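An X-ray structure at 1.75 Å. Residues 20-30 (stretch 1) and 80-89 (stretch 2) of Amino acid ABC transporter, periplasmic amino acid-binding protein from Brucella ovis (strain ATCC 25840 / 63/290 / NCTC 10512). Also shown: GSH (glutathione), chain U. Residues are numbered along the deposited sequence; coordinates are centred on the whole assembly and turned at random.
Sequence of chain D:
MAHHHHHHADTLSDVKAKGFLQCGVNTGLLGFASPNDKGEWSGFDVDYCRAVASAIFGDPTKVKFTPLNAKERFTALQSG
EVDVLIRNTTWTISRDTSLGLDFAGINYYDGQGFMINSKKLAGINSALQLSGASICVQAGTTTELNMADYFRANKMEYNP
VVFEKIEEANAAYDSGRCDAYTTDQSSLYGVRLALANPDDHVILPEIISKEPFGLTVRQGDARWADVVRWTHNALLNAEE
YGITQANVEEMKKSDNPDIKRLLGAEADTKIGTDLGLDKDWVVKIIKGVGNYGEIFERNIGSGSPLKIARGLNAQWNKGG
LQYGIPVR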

# COMPACT_ATOMS: atom_id res chain seq x y z
N PHE D 20 0.11 28.35 4.37
CA PHE D 20 -1.07 27.55 4.08
C PHE D 20 -0.69 26.47 3.08
O PHE D 20 0.38 26.54 2.47
CB PHE D 20 -2.20 28.42 3.54
CG PHE D 20 -1.88 29.07 2.23
CD1 PHE D 20 -2.15 28.44 1.03
CD2 PHE D 20 -1.30 30.33 2.20
CE1 PHE D 20 -1.84 29.03 -0.17
CE2 PHE D 20 -0.99 30.94 0.99
CZ PHE D 20 -1.27 30.29 -0.19
N LEU D 21 -1.59 25.52 2.89
CA LEU D 21 -1.40 24.43 1.93
C LEU D 21 -2.27 24.68 0.69
O LEU D 21 -3.45 24.99 0.80
CB LEU D 21 -1.76 23.11 2.61
CG LEU D 21 -1.78 21.81 1.81
CD1 LEU D 21 -0.38 21.39 1.40
CD2 LEU D 21 -2.44 20.70 2.62
N GLN D 22 -1.68 24.58 -0.50
CA GLN D 22 -2.45 24.73 -1.74
C GLN D 22 -2.81 23.35 -2.29
O GLN D 22 -1.92 22.60 -2.66
CB GLN D 22 -1.66 25.53 -2.78
CG GLN D 22 -2.44 26.00 -4.01
CD GLN D 22 -3.41 27.13 -3.70
OE1 GLN D 22 -3.06 28.12 -3.04
NE2 GLN D 22 -4.63 27.02 -4.21
N CYS D 23 -4.10 23.02 -2.35
CA CYS D 23 -4.53 21.67 -2.76
C CYS D 23 -5.33 21.60 -4.05
O CYS D 23 -6.26 22.38 -4.27
CB CYS D 23 -5.38 21.04 -1.66
SG CYS D 23 -4.52 20.84 -0.10
N GLY D 24 -4.99 20.64 -4.91
CA GLY D 24 -5.82 20.37 -6.07
C GLY D 24 -6.98 19.44 -5.73
O GLY D 24 -6.76 18.32 -5.25
N VAL D 25 -8.21 19.90 -5.97
CA VAL D 25 -9.40 19.11 -5.64
C VAL D 25 -10.38 19.10 -6.81
O VAL D 25 -10.12 19.69 -7.86
CB VAL D 25 -10.09 19.63 -4.36
CG1 VAL D 25 -9.16 19.53 -3.16
CG2 VAL D 25 -10.56 21.06 -4.53
N ASN D 26 -11.50 18.41 -6.61
CA ASN D 26 -12.52 18.25 -7.64
C ASN D 26 -13.20 19.59 -7.94
O ASN D 26 -13.17 20.51 -7.11
CB ASN D 26 -13.55 17.21 -7.19
CG ASN D 26 -14.25 16.56 -8.36
OD1 ASN D 26 -15.12 17.18 -8.99
ND2 ASN D 26 -13.92 15.29 -8.63
N THR D 27 -13.80 19.74 -9.12
CA THR D 27 -14.60 20.94 -9.37
C THR D 27 -15.91 20.87 -8.58
O THR D 27 -16.52 21.90 -8.27
CB THR D 27 -14.92 21.13 -10.86
OG1 THR D 27 -15.67 20.01 -11.32
CG2 THR D 27 -13.64 21.24 -11.65
N GLY D 28 -16.37 19.66 -8.29
CA GLY D 28 -17.62 19.50 -7.57
C GLY D 28 -18.21 18.11 -7.65
O GLY D 28 -18.91 17.76 -8.61
N LEU D 29 -17.93 17.32 -6.62
CA LEU D 29 -18.39 15.93 -6.53
C LEU D 29 -18.88 15.67 -5.11
O LEU D 29 -18.08 15.68 -4.17
CB LEU D 29 -17.26 14.96 -6.91
CG LEU D 29 -17.58 13.48 -6.83
CD1 LEU D 29 -18.76 13.16 -7.72
CD2 LEU D 29 -16.36 12.63 -7.21
N LEU D 30 -20.19 15.48 -4.96
CA LEU D 30 -20.79 15.36 -3.63
C LEU D 30 -20.17 14.21 -2.87
O LEU D 30 -20.03 13.11 -3.39
CB LEU D 30 -22.31 15.18 -3.72
CG LEU D 30 -23.09 16.41 -4.21
CD1 LEU D 30 -24.55 16.07 -4.50
CD2 LEU D 30 -22.99 17.55 -3.20
N GLY D 80 3.62 23.05 -10.14
CA GLY D 80 3.81 23.62 -8.82
C GLY D 80 2.65 24.49 -8.35
O GLY D 80 2.70 25.06 -7.26
N GLU D 81 1.61 24.58 -9.17
CA GLU D 81 0.48 25.44 -8.81
C GLU D 81 -0.20 24.88 -7.56
O GLU D 81 -0.65 25.65 -6.71
CB GLU D 81 -0.52 25.56 -9.96
CG GLU D 81 -1.86 26.19 -9.54
CD GLU D 81 -2.86 26.33 -10.68
OE1 GLU D 81 -3.97 26.85 -10.43
OE2 GLU D 81 -2.53 25.93 -11.82
N VAL D 82 -0.27 23.56 -7.44
CA VAL D 82 -0.73 22.94 -6.19
C VAL D 82 0.38 22.11 -5.59
O VAL D 82 1.26 21.60 -6.30
CB VAL D 82 -2.02 22.08 -6.38
CG1 VAL D 82 -3.16 22.94 -6.93
CG2 VAL D 82 -1.76 20.86 -7.27
N ASP D 83 0.33 21.96 -4.27
CA ASP D 83 1.33 21.23 -3.50
C ASP D 83 1.01 19.73 -3.44
O ASP D 83 1.91 18.91 -3.27
CB ASP D 83 1.41 21.80 -2.08
CG ASP D 83 1.72 23.29 -2.07
OD1 ASP D 83 2.66 23.72 -2.76
OD2 ASP D 83 1.00 24.04 -1.37
N VAL D 84 -0.27 19.40 -3.56
CA VAL D 84 -0.75 18.01 -3.48
C VAL D 84 -2.06 17.92 -4.25
O VAL D 84 -2.81 18.90 -4.36
CB VAL D 84 -0.93 17.55 -1.99
CG1 VAL D 84 -1.98 18.40 -1.28
CG2 VAL D 84 -1.26 16.05 -1.89
N LEU D 85 -2.32 16.74 -4.80
CA LEU D 85 -3.55 16.47 -5.53
C LEU D 85 -4.30 15.36 -4.83
O LEU D 85 -3.82 14.23 -4.77
CB LEU D 85 -3.26 16.08 -6.98
CG LEU D 85 -4.46 15.70 -7.85
CD1 LEU D 85 -5.33 16.94 -8.16
CD2 LEU D 85 -3.97 15.05 -9.16
N ILE D 86 -5.47 15.68 -4.29
CA ILE D 86 -6.28 14.70 -3.59
C ILE D 86 -7.65 14.82 -4.21
O ILE D 86 -8.42 15.68 -3.83
CB ILE D 86 -6.29 14.93 -2.08
CG1 ILE D 86 -4.85 14.96 -1.57
CG2 ILE D 86 -7.04 13.78 -1.38
CD1 ILE D 86 -4.70 15.22 -0.08
N ARG D 87 -7.93 13.97 -5.19
CA ARG D 87 -9.05 14.23 -6.08
C ARG D 87 -9.45 12.98 -6.85
O ARG D 87 -9.35 12.96 -8.07
CB ARG D 87 -8.69 15.38 -7.04
CG ARG D 87 -9.78 15.82 -8.03
CD ARG D 87 -9.17 16.18 -9.37
NE ARG D 87 -10.16 16.34 -10.44
CZ ARG D 87 -10.73 15.32 -11.08
NH1 ARG D 87 -10.45 14.07 -10.72
NH2 ARG D 87 -11.61 15.55 -12.06
N ASN D 88 -9.90 11.96 -6.12
CA ASN D 88 -10.44 10.73 -6.71
C ASN D 88 -9.66 10.31 -7.95
O ASN D 88 -10.23 9.96 -8.98
CB ASN D 88 -11.98 10.87 -7.04
CG ASN D 88 -12.35 12.13 -7.87
OD1 ASN D 88 -12.19 13.27 -7.42
ND2 ASN D 88 -12.91 11.90 -9.06
N THR D 89 -8.33 10.33 -7.82
CA THR D 89 -7.41 10.13 -8.93
C THR D 89 -6.71 8.77 -8.81
O THR D 89 -5.99 8.50 -7.85
CB THR D 89 -6.37 11.26 -8.98
OG1 THR D 89 -6.98 12.49 -9.41
CG2 THR D 89 -5.22 10.88 -9.88
N1 GSH U . -10.58 7.84 -10.93
CA1 GSH U . -10.69 8.12 -12.36
C1 GSH U . -9.36 8.69 -12.85
O11 GSH U . -9.19 8.87 -14.09
O12 GSH U . -8.45 8.99 -12.04
CB1 GSH U . -11.79 9.15 -12.66
CG1 GSH U . -11.47 10.46 -11.92
CD1 GSH U . -12.41 11.55 -12.42
OE1 GSH U . -12.00 12.57 -12.88
N2 GSH U . -13.83 11.32 -12.30
CA2 GSH U . -14.72 12.35 -12.80
C2 GSH U . -14.57 13.68 -12.04
O2 GSH U . -14.06 13.76 -10.96
CB2 GSH U . -16.17 11.84 -12.84
SG2 GSH U . -16.87 11.62 -11.18
N3 GSH U . -15.03 14.87 -12.71
CA3 GSH U . -14.91 16.15 -12.07
C3 GSH U . -14.21 17.11 -13.03
O31 GSH U . -14.22 18.34 -12.77
O32 GSH U . -13.62 16.68 -14.07
O HOH W 1 -11.00 16.50 -4.46

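The two stretches run side by side in parallel and bury 599 Å² between them. The backbone forms a short ladder. D83 N donates to Q22 O (2.8 Å), G24 N donates to V84 O (2.8 Å), and I86 N donates to G24 O (3.1 Å). G24 thus uses both its N and its O, pairing in register with L85.

D83 extends the ladder with its side chain. CA-to-CB points toward stretch 1, and chi1 is m (-56°). This brings D83 OD2 to 2.9 Å from Q22 N, which donates to it. Together with the bond from D83 N to Q22 O, one aspartate satisfies both backbone polar groups of Q22. The carboxylate is buried but not unpaired: D83 OD2 accepts from Q22 N and is also hydrogen-bonded to a residue just outside the stretch, and the short side chain keeps it close to the backbone.

Q22 itself starts toward stretch 2, but its end leads away. With chi1 t and chi2 p, its CG packs 3.3 Å from E81 O, while NE2 finds a partner elsewhere in the structure.

G24 has no side chain, and the space is taken. An ideal CB here would lie 3.0 Å from L85 CD1 and 3.4 Å from V82 CG2. L85, with chi1 t and chi2 p, brings its CD1 to 3.5 Å from G24 O. C23 and V84 lie on the other face. C23 is m and V84 is p, and C23 SG meets V84 CG1 at 3.7 Å. L21 adds to this apolar patch, its CD1 4.3 Å from V84 CG1.

Beyond the ladder the contact becomes polar. N26 adopts chi1 t (-155°), and its end comes nearer to stretch 2. N26 ND2 donates to N88 OD1 (2.9 Å) and also to glutathione O2 (2.8 Å). N26 OD1 accepts from G28 N (2.9 Å), which ties the amide to its own loop. The positive phi of G28 (164°) would jam a CB against the preceding carbonyl, so glycine fits. A water bridges the backbones, accepting from N26 N (2.9 Å) and donating to I86 O (2.8 Å).

N88 has chi1 p, and its backbone is at phi 38°, psi 47°. Its OD1 faces N26, and its ND2 donates to glutathione O2 (2.9 Å). The two asparagines therefore bind each other and share one ligand oxygen.

R87 is extended at chi1 (t), with chi2 between wells at -143°. Its CG packs 3.4 Å from N26 N. N26 ND2 lies over one face of the guanidinium, and glutathione OE1 sits at the edge. R87 NH1 and NH2 both donate to that OE1, each at 3.1 Å.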